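Local coordinates for fiber protein (Human adenovirus 21, PDB 3L88), which forms the receptor-binding knob at the tip of the viral fiber, which attaches the virion to host cells through CD46, at residues S51-S56 / I183-T188. Numbering follows the deposited sequence.
Sequences SLVGVS and IATLTT
Leu186 O accepts the amide of Gly54 (N to O 2.7 Å) in a nearly straight bond, 168° at the hydrogen, while Val53 CA makes a CA-H...O contact with the same oxygen. Leu52 O is gripped likewise two residues back, by Thr188 N at 2.9 Å in the plane of the carbonyl and by the CA-H of Thr187, whose CA lies 3.2 Å away. These bonds frame a single antiparallel bridge, with Val53 and Thr187 as the non-hydrogen-bonded pair. Beyond it the partner of Leu52 N is a side chain: Thr188 OG1 stands between its own backbone N and carbonyl carbon (chi1 68°), and from there meets that amide at 2.8 Å, bent to 140°. Threonine thus suits this place, its hydroxyl taking up a buried N-H. Gly54, lacking a CB, lets the backbones approach where a side chain would be pressed against Leu186 CB. Leu52 CD2 and Leu186 CD2, 4.3 Å apart, lie inside the knob's antiparallel beta sandwich, where both leucines reach Ile70 of strand 67-76 and Leu52 and Thr188 touch Trp171 of strand 165-174, in the second sheet. On the other face Val53 CG1 meets Thr185 CG2 at 3.9 Å, beside Glu128 and Arg125 of a neighbouring subunit. Residues 185-188, in the loop before strand 191-196, run antiparallel beside the end of strand 45-54, whose other edge pairs with strand 33-42.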
loop_
_atom_site.group_PDB
_atom_site.type_symbol
_atom_site.label_atom_id
_atom_site.label_comp_id
_atom_site.label_asym_id
_atom_site.label_seq_id
_atom_site.Cartn_x
_atom_site.Cartn_y
_atom_site.Cartn_z
ATOM N N SER C 51 -3.333 -7.538 10.420
ATOM C CA SER C 51 -2.259 -7.554 11.410
ATOM C C SER C 51 -2.464 -8.667 12.435
ATOM O O SER C 51 -3.597 -9.080 12.704
ATOM C CB SER C 51 -2.148 -6.193 12.112
ATOM O OG SER C 51 -3.246 -5.966 12.977
ATOM N N LEU C 52 -1.367 -9.113 13.037
ATOM C CA LEU C 52 -1.392 -10.277 13.916
ATOM C C LEU C 52 -0.747 -9.994 15.275
ATOM O O LEU C 52 0.317 -9.382 15.354
ATOM C CB LEU C 52 -0.693 -11.456 13.232
ATOM C CG LEU C 52 -0.630 -12.805 13.956
ATOM C CD1 LEU C 52 -2.017 -13.419 14.110
ATOM C CD2 LEU C 52 0.302 -13.747 13.210
ATOM N N VAL C 53 -1.395 -10.455 16.341
ATOM C CA VAL C 53 -0.804 -10.423 17.678
ATOM C C VAL C 53 -0.745 -11.825 18.287
ATOM O O VAL C 53 -1.748 -12.539 18.304
ATOM C CB VAL C 53 -1.610 -9.506 18.619
ATOM C CG1 VAL C 53 -0.984 -9.484 20.010
ATOM C CG2 VAL C 53 -1.701 -8.105 18.043
ATOM N N GLY C 54 0.428 -12.213 18.780
ATOM C CA GLY C 54 0.621 -13.541 19.359
ATOM C C GLY C 54 0.125 -13.633 20.791
ATOM O O GLY C 54 0.208 -12.666 21.547
ATOM N N VAL C 55 -0.404 -14.794 21.167
ATOM C CA VAL C 55 -0.985 -14.969 22.499
ATOM C C VAL C 55 -0.216 -15.965 23.368
ATOM O O VAL C 55 0.139 -15.662 24.504
ATOM C CB VAL C 55 -2.461 -15.398 22.422
ATOM C CG1 VAL C 55 -2.981 -15.757 23.800
ATOM C CG2 VAL C 55 -3.301 -14.291 21.807
ATOM N N SER C 56 0.028 -17.156 22.833
ATOM C CA SER C 56 0.671 -18.216 23.598
ATOM C C SER C 56 2.167 -17.970 23.739
ATOM O O SER C 56 2.754 -17.218 22.967
ATOM C CB SER C 56 0.422 -19.579 22.944
ATOM O OG SER C 56 1.353 -19.818 21.899
ATOM N N ILE C 183 11.046 -14.324 25.611
ATOM C CA ILE C 183 9.635 -14.203 25.280
ATOM C C ILE C 183 9.222 -12.736 25.185
ATOM O O ILE C 183 9.618 -11.915 26.015
ATOM C CB ILE C 183 8.754 -14.928 26.314
ATOM C CG1 ILE C 183 7.283 -14.869 25.904
ATOM C CG2 ILE C 183 8.947 -14.332 27.696
ATOM C CD1 ILE C 183 6.399 -15.783 26.714
ATOM N N ALA C 184 8.463 -12.405 24.146
ATOM C CA ALA C 184 7.929 -11.059 23.970
ATOM C C ALA C 184 6.728 -11.112 23.030
ATOM O O ALA C 184 6.682 -11.942 22.120
ATOM C CB ALA C 184 8.997 -10.134 23.415
ATOM N N THR C 185 5.752 -10.238 23.261
ATOM C CA THR C 185 4.534 -10.238 22.459
ATOM C C THR C 185 4.840 -10.050 20.978
ATOM O O THR C 185 5.359 -9.008 20.565
ATOM C CB THR C 185 3.547 -9.152 22.911
ATOM O OG1 THR C 185 3.271 -9.307 24.306
ATOM C CG2 THR C 185 2.243 -9.263 22.132
ATOM N N LEU C 186 4.539 -11.077 20.189
ATOM C CA LEU C 186 4.654 -11.002 18.744
ATOM C C LEU C 186 3.562 -10.113 18.161
ATOM O O LEU C 186 2.380 -10.325 18.413
ATOM C CB LEU C 186 4.570 -12.402 18.136
ATOM C CG LEU C 186 4.746 -12.515 16.618
ATOM C CD1 LEU C 186 5.466 -13.805 16.264
ATOM C CD2 LEU C 186 3.404 -12.423 15.897
ATOM N N THR C 187 3.970 -9.106 17.397
ATOM C CA THR C 187 3.030 -8.259 16.678
ATOM C C THR C 187 3.543 -8.016 15.264
ATOM O O THR C 187 4.742 -7.850 15.053
ATOM C CB THR C 187 2.837 -6.895 17.371
ATOM O OG1 THR C 187 4.045 -6.132 17.263
ATOM C CG2 THR C 187 2.483 -7.072 18.837
ATOM N N THR C 188 2.632 -8.003 14.298
ATOM C CA THR C 188 2.970 -7.608 12.934
ATOM C C THR C 188 2.260 -6.307 12.574
ATOM O O THR C 188 1.036 -6.207 12.697
ATOM C CB THR C 188 2.566 -8.694 11.908
ATOM O OG1 THR C 188 1.137 -8.793 11.843
ATOM C CG2 THR C 188 3.150 -10.050 12.295
#